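Local coordinates for type IV pilus secretin PilQ family protein (PDB 6W6M) that forms the outer-membrane secretin channel of the type IV competence pilus, which Vibrio cholerae requires for natural competence, at the interface of chains A and B. Coordinates in Å, arbitrary orientation; residue numbers count along the deposited sequence, not the author numbering. Chains: chain A/B, Type IV pilus secretin PilQ family protein.

Contact 1: the interface of chains A and B. Residues chain A 449, 451-454; chain B 446-449.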
# COMPACT_ATOMS: atom_id res chain seq x y z
N SER A 449 7.43 6.64 -13.67
CA SER A 449 7.36 7.42 -12.45
C SER A 449 6.97 6.46 -11.35
O SER A 449 7.12 5.24 -11.51
CB SER A 449 6.36 8.57 -12.57
OG SER A 449 5.07 8.08 -12.86
N GLY A 451 4.87 4.39 -10.42
CA GLY A 451 3.79 3.48 -10.72
C GLY A 451 3.46 3.19 -12.17
O GLY A 451 3.11 2.05 -12.48
N ALA A 452 3.54 4.17 -13.06
CA ALA A 452 3.08 3.92 -14.43
C ALA A 452 3.83 4.72 -15.49
O ALA A 452 4.75 5.48 -15.18
CB ALA A 452 1.58 4.19 -14.54
N SER A 453 3.40 4.59 -16.75
CA SER A 453 4.21 4.89 -17.93
C SER A 453 3.81 6.22 -18.56
O SER A 453 2.66 6.41 -18.94
CB SER A 453 4.06 3.79 -18.96
OG SER A 453 3.04 4.13 -19.89
N THR A 454 4.78 7.11 -18.70
CA THR A 454 4.64 8.35 -19.47
C THR A 454 5.55 8.19 -20.68
O THR A 454 6.71 8.60 -20.64
CB THR A 454 5.03 9.56 -18.65
OG1 THR A 454 4.27 9.60 -17.45
CG2 THR A 454 4.78 10.83 -19.43
N GLU B 446 -0.66 6.50 -23.41
CA GLU B 446 -0.41 6.74 -21.98
C GLU B 446 0.51 7.89 -21.56
O GLU B 446 1.44 8.27 -22.26
CB GLU B 446 -0.06 5.48 -21.16
CG GLU B 446 -0.95 4.28 -21.42
CD GLU B 446 -0.63 3.13 -20.49
OE1 GLU B 446 -0.40 2.01 -20.99
OE2 GLU B 446 -0.59 3.36 -19.26
N SER B 447 0.20 8.40 -20.38
CA SER B 447 0.95 9.42 -19.67
C SER B 447 0.87 8.88 -18.24
O SER B 447 -0.20 8.47 -17.79
CB SER B 447 0.29 10.79 -19.79
OG SER B 447 1.02 11.75 -19.05
N SER B 448 1.96 8.91 -17.50
CA SER B 448 1.90 8.30 -16.18
C SER B 448 1.95 9.18 -14.94
O SER B 448 2.91 9.91 -14.73
CB SER B 448 2.98 7.21 -16.07
OG SER B 448 2.81 6.44 -14.90
N SER B 449 0.89 9.11 -14.13
CA SER B 449 0.90 9.79 -12.85
C SER B 449 1.17 8.72 -11.80
O SER B 449 1.67 7.64 -12.13
CB SER B 449 -0.42 10.51 -12.59
OG SER B 449 -1.50 9.59 -12.60
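The side-chain hydroxyl of A:Thr454, OG1, meets both polar backbone atoms of B:Ser448. It accepts a hydrogen bond from the amide, B:Ser448 N to A:Thr454 OG1 2.4 Å, a length shorter than usual and best not taken literally in a 2.70 Å map. The same hydroxyl can donate to the carbonyl, A:Thr454 OG1 lying 3.1 Å from B:Ser448 O. A chi1 of -55°, with OG1 beside its own backbone N, turns the hydroxyl toward chain B, while the methyl A:Thr454 CG2 passes B:Ser447 OG at 3.9 Å. B:Ser448 points its side chain, OG anti to the backbone N, at A:Ala452 and A:Ser453. There OG overlaps the A:Ala452 carbonyl, so its position across the contact is doubtful, and so is its apparent bond to B:Ser449 O within chain B. At the far end, A:Ser453 OG stands 3.6 Å from B:Glu446 CB, alongside the extended glutamate chain, whose carboxylate oxygen B:Glu446 OE2 is 3.8 Å from the same hydroxyl. In this serine-rich loop between strands 440-444 and 456-471, small side chains and backbone groups join neighbouring subunits, plausibly linking the loops of a secretin gate into a continuous ring.

Contact 2: the interface of chains A and B. Residues chain A 395-397; chain B 350-351, 360-361, 364.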
# COMPACT_ATOMS: atom_id res chain seq x y z
N GLN A 395 37.60 -24.72 -71.07
CA GLN A 395 37.30 -26.14 -70.94
C GLN A 395 38.03 -26.94 -72.01
O GLN A 395 38.35 -26.41 -73.08
CB GLN A 395 35.79 -26.39 -71.04
CG GLN A 395 35.38 -27.78 -70.67
CD GLN A 395 33.93 -28.04 -70.94
OE1 GLN A 395 33.41 -27.66 -71.98
NE2 GLN A 395 33.25 -28.66 -70.00
N VAL A 396 38.32 -28.20 -71.70
CA VAL A 396 38.79 -29.18 -72.68
C VAL A 396 38.10 -30.49 -72.36
O VAL A 396 38.42 -31.14 -71.36
CB VAL A 396 40.31 -29.35 -72.65
CG1 VAL A 396 40.71 -30.56 -73.44
CG2 VAL A 396 40.99 -28.13 -73.22
N ALA A 397 37.16 -30.89 -73.21
CA ALA A 397 36.37 -32.09 -72.97
C ALA A 397 36.46 -33.00 -74.18
O ALA A 397 36.05 -32.61 -75.27
CB ALA A 397 34.91 -31.75 -72.69
N SER B 350 35.94 -30.11 -78.70
CA SER B 350 36.79 -30.43 -77.55
C SER B 350 37.37 -29.18 -76.88
O SER B 350 38.20 -29.30 -75.97
CB SER B 350 37.92 -31.39 -77.93
OG SER B 350 38.93 -30.70 -78.66
N HIS B 351 36.94 -27.99 -77.29
CA HIS B 351 37.40 -26.75 -76.69
C HIS B 351 36.22 -25.80 -76.58
O HIS B 351 35.44 -25.67 -77.52
CB HIS B 351 38.50 -26.07 -77.52
CG HIS B 351 39.85 -26.69 -77.37
ND1 HIS B 351 40.98 -25.95 -77.14
CD2 HIS B 351 40.26 -27.98 -77.45
CE1 HIS B 351 42.03 -26.75 -77.07
NE2 HIS B 351 41.62 -27.99 -77.25
N ASN B 360 29.93 -24.03 -69.43
CA ASN B 360 30.63 -24.98 -70.28
C ASN B 360 30.06 -26.38 -70.15
O ASN B 360 30.10 -27.17 -71.10
CB ASN B 360 32.12 -24.99 -69.94
CG ASN B 360 32.83 -23.73 -70.36
OD1 ASN B 360 32.32 -22.96 -71.16
ND2 ASN B 360 34.01 -23.52 -69.82
N LEU B 361 29.53 -26.73 -68.98
CA LEU B 361 28.92 -28.05 -68.85
C LEU B 361 27.57 -28.11 -69.54
O LEU B 361 27.09 -29.19 -69.88
CB LEU B 361 28.79 -28.43 -67.37
CG LEU B 361 30.10 -28.60 -66.60
CD1 LEU B 361 29.81 -28.97 -65.16
CD2 LEU B 361 30.98 -29.64 -67.24
N LYS B 364 27.19 -28.80 -73.81
CA LYS B 364 27.64 -30.17 -74.01
C LYS B 364 26.46 -31.05 -73.59
O LYS B 364 25.31 -30.58 -73.49
CB LYS B 364 28.84 -30.52 -73.12
CG LYS B 364 30.10 -29.70 -73.32
CD LYS B 364 30.68 -29.91 -74.70
CE LYS B 364 31.98 -29.14 -74.87
NZ LYS B 364 32.56 -29.31 -76.23
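A:Val396 and A:Ala397, extended at the end of strand 390-397, run past B:Ser350, whose backbone adopts the left-handed conformation and presents its carbonyl to the strand; the link from A:Ala397 N to B:Ser350 O is a weak hydrogen bond of 3.4 Å. Beyond it, neighbouring side chains of the strand engage different parts of chain B. A:Gln395 reaches toward helix 357-362 with CG anti to the backbone N (chi1 -169°) and the chain straight beyond, which carries its terminal amide alongside B:Asn360. The two side chains run antiparallel, their amide planes 32° apart, and B:Asn360 CB lies over one face of the A:Gln395 amide, 3.7 Å from A:Gln395 CD. At the rim of that amide, A:Gln395 NE2 is 3.7 Å from the methyl B:Leu361 CD2, with the leucine crossing at nearly a right angle. The carbonyl oxygen A:Gln395 OE1 lies 3.5 Å from B:Lys364 CE, which comes from the side opposite B:Asn360. A:Val396 faces the other way. Its CG2 sits over one face of the B:His351 imidazole, toward the rim and 4.1 Å above the plane, the two side chains pointing the same way. Strand end, helix and loop thus meet mostly by shape and with little directional bonding, a seam likely to keep adjacent subunits of the secretin barrel in register.

Contact 3: the interface of chains A and B. Residues chain A 341, 391, 393, 408; chain B 355-358.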
# COMPACT_ATOMS: atom_id res chain seq x y z
N ARG A 341 38.82 -21.39 -59.70
CA ARG A 341 38.03 -22.60 -59.54
C ARG A 341 38.41 -23.55 -60.66
O ARG A 341 38.11 -23.26 -61.82
CB ARG A 341 36.55 -22.26 -59.58
CG ARG A 341 35.68 -22.98 -58.60
CD ARG A 341 34.46 -22.17 -58.29
NE ARG A 341 33.71 -21.82 -59.49
CZ ARG A 341 32.50 -22.27 -59.77
NH1 ARG A 341 31.88 -23.09 -58.94
NH2 ARG A 341 31.89 -21.90 -60.89
N SER A 391 33.86 -13.17 -64.17
CA SER A 391 34.58 -14.41 -64.34
C SER A 391 34.82 -14.71 -65.81
O SER A 391 34.34 -14.01 -66.70
CB SER A 391 33.82 -15.57 -63.69
OG SER A 391 32.45 -15.51 -64.04
N ALA A 393 35.77 -18.64 -68.09
CA ALA A 393 36.05 -20.06 -67.95
C ALA A 393 36.32 -20.89 -69.20
O ALA A 393 35.58 -20.79 -70.18
CB ALA A 393 34.90 -20.71 -67.19
N GLU A 408 38.30 -21.78 -64.27
CA GLU A 408 37.59 -20.50 -64.22
C GLU A 408 38.33 -19.51 -63.32
O GLU A 408 38.77 -19.87 -62.23
CB GLU A 408 36.17 -20.68 -63.71
CG GLU A 408 35.37 -19.40 -63.70
CD GLU A 408 33.95 -19.61 -63.23
OE1 GLU A 408 33.59 -20.75 -62.88
OE2 GLU A 408 33.17 -18.63 -63.20
N GLY B 355 31.34 -18.26 -69.48
CA GLY B 355 31.37 -17.30 -68.39
C GLY B 355 31.22 -17.97 -67.04
O GLY B 355 31.03 -17.30 -66.03
N SER B 356 31.35 -19.29 -67.03
CA SER B 356 31.29 -20.07 -65.80
C SER B 356 31.55 -21.53 -66.12
O SER B 356 31.74 -21.89 -67.28
CB SER B 356 29.94 -19.91 -65.11
OG SER B 356 28.95 -20.68 -65.75
N ILE B 357 31.58 -22.38 -65.10
CA ILE B 357 31.76 -23.81 -65.27
C ILE B 357 30.45 -24.49 -65.64
O ILE B 357 30.42 -25.41 -66.47
CB ILE B 357 32.38 -24.41 -63.99
CG1 ILE B 357 33.82 -23.90 -63.86
CG2 ILE B 357 32.34 -25.91 -64.00
CD1 ILE B 357 34.64 -24.68 -62.91
N GLU B 358 29.34 -24.05 -65.06
CA GLU B 358 28.04 -24.59 -65.43
C GLU B 358 27.68 -24.23 -66.86
O GLU B 358 26.96 -24.97 -67.55
CB GLU B 358 26.97 -24.10 -64.46
CG GLU B 358 27.15 -24.61 -63.03
CD GLU B 358 28.24 -23.88 -62.25
OE1 GLU B 358 28.48 -22.69 -62.53
OE2 GLU B 358 28.85 -24.51 -61.37
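Directional bonding across this seam of the secretin barrel comes from A:Ser391, whose hydroxyl OG donates to the backbone carbonyl B:Gly355 O at 3.0 Å. The donor stands above the carbonyl plane, 37° out of it, and so misses the lone pairs. Charge supplies a second kind of contact. A:Arg341, from strand 320-347, bends at chi3 and sets its NH2 between two carboxylates. Inside chain A, A:Arg341 NH2 bonds A:Glu408 OE1 at 2.9 Å, nearly in the guanidinium plane and on the syn side of the carboxylate. Across the interface A:Arg341 NH2 makes a longer salt bridge to B:Glu358 OE1, 3.9 Å, with that oxygen at the guanidinium edge. A:Glu408, itself in contact with chain B, also holds the arginine in place, and the arginine's charge would be expected to ease the proximity of the two glutamates. Packing is the third kind. A:Ala393 CB abuts the backbone at B:Ser356 O, 3.4 Å away. B:Ile357, at the start of helix 357-362, puts CG1 beside its own backbone N (chi1 -68°) and sets it beside the A:Glu408 side chain, with B:Ile357 CG1 3.3 Å from A:Glu408 OE1. Its terminal methyl, CD1, lies over the rim of one face of the A:Arg341 guanidinium, 4.2 Å above the plane.

Contact 4: the interface of chains A and B. Residues chain A 262-263, 290-291, 293; chain B 431, 469.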
# COMPACT_ATOMS: atom_id res chain seq x y z
N ALA A 262 15.36 46.83 -19.97
CA ALA A 262 15.48 45.65 -19.14
C ALA A 262 14.10 45.29 -18.62
O ALA A 262 13.21 46.13 -18.58
CB ALA A 262 16.46 45.87 -17.99
N LYS A 263 13.93 44.03 -18.24
CA LYS A 263 12.67 43.60 -17.66
C LYS A 263 12.59 44.05 -16.21
O LYS A 263 13.54 43.91 -15.44
CB LYS A 263 12.53 42.09 -17.73
CG LYS A 263 12.59 41.50 -19.11
CD LYS A 263 12.13 40.06 -19.08
CE LYS A 263 12.41 39.36 -20.39
NZ LYS A 263 13.87 39.18 -20.61
N GLU A 290 3.51 45.05 -14.61
CA GLU A 290 3.95 44.42 -15.85
C GLU A 290 3.37 45.08 -17.09
O GLU A 290 4.01 45.06 -18.14
CB GLU A 290 3.58 42.94 -15.84
CG GLU A 290 4.71 42.01 -15.48
CD GLU A 290 5.72 41.87 -16.60
OE1 GLU A 290 5.30 41.77 -17.77
OE2 GLU A 290 6.93 41.86 -16.31
N ARG A 291 2.18 45.65 -16.99
CA ARG A 291 1.52 46.23 -18.15
C ARG A 291 2.38 47.33 -18.77
O ARG A 291 2.49 47.43 -20.00
CB ARG A 291 0.16 46.78 -17.74
CG ARG A 291 -0.86 46.80 -18.83
CD ARG A 291 -2.15 47.38 -18.33
NE ARG A 291 -2.09 48.83 -18.27
CZ ARG A 291 -2.61 49.63 -19.18
NH1 ARG A 291 -3.26 49.14 -20.22
NH2 ARG A 291 -2.51 50.94 -19.05
N ASN A 293 5.73 48.04 -17.61
CA ASN A 293 7.14 47.81 -17.31
C ASN A 293 7.66 48.83 -16.29
O ASN A 293 8.52 49.66 -16.59
CB ASN A 293 7.98 47.83 -18.59
CG ASN A 293 9.39 47.32 -18.38
OD1 ASN A 293 9.64 46.46 -17.55
ND2 ASN A 293 10.33 47.84 -19.15
N LYS B 431 4.17 43.80 -24.14
CA LYS B 431 4.49 43.00 -22.95
C LYS B 431 3.48 41.88 -22.72
O LYS B 431 3.32 41.40 -21.60
CB LYS B 431 4.61 43.87 -21.70
CG LYS B 431 5.71 44.91 -21.70
CD LYS B 431 7.08 44.30 -21.56
CE LYS B 431 7.13 43.32 -20.42
NZ LYS B 431 8.42 43.36 -19.71
N GLN B 469 8.54 43.87 -26.55
CA GLN B 469 8.77 44.97 -25.62
C GLN B 469 9.31 46.16 -26.39
O GLN B 469 10.30 46.03 -27.11
CB GLN B 469 9.74 44.57 -24.51
CG GLN B 469 10.06 45.69 -23.54
CD GLN B 469 11.03 45.31 -22.45
OE1 GLN B 469 10.97 44.22 -21.88
NE2 GLN B 469 11.94 46.21 -22.14
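B:Lys431, in a loop of the secretin domain, reaches across to A:Glu290 and A:Asn293, which fall in the region matching the short domain of type II and III secretion proteins, so the contact appears to join different parts of neighbouring subunits. The lysine buries 72 Å², more than any other residue here. At its root, B:Lys431 CB lies alongside the backbone of A:Glu290, 3.8 Å from A:Glu290 O. The chain beyond is kinked, bent at chi2, chi3 and chi4, which carries B:Lys431 CE to 3.6 Å from the carboxylate oxygen A:Glu290 OE1, the two side chains crossing at about a right angle. The terminal amine stops short of a bond: B:Lys431 NZ is 4.0 Å from A:Glu290 OE2, near enough that the opposite charges would attract but too far for a formed salt bridge. A:Asn293 OD1 is likewise 4.0 Å from B:Lys431 NZ. Within chain B, B:Lys431 NZ makes a weak hydrogen bond to B:Gln469 OE1, 3.5 Å. B:Gln469 extends straight from strand 456-471, CG anti to the backbone N (chi1 178°), and brings its NE2 to 3.8 Å from A:Asn293 ND2. These two amides cross nearly perpendicularly with planes 50° apart; both nitrogens are donors, so the pair does not hydrogen-bond and is a van der Waals approach. Inside chain A, A:Asn293 ND2 is turned to A:Ala262 O by a weak bond of 3.4 Å, nearly straight at 161°.

Contacts 2 and 3 are neighbours, their C-alpha centres about 11 Å apart, and both draw on strand 390-397 of one subunit and helix 357-362 of the next, so they form one continuous seam. Between such centres, contact 1 lies about 64 Å from contact 3, contact 4 about 95 Å from contact 2, and contacts 1 and 4 about 39 Å apart. Strand 404-429 carries a residue of contact 3 and ends just before the loop of contact 4; strand 456-471 follows the contact 1 loop and carries B:Gln469 of contact 4. Repeated among fourteen copies, these contacts would tie adjacent subunits from the barrel seam to the region of contact 4.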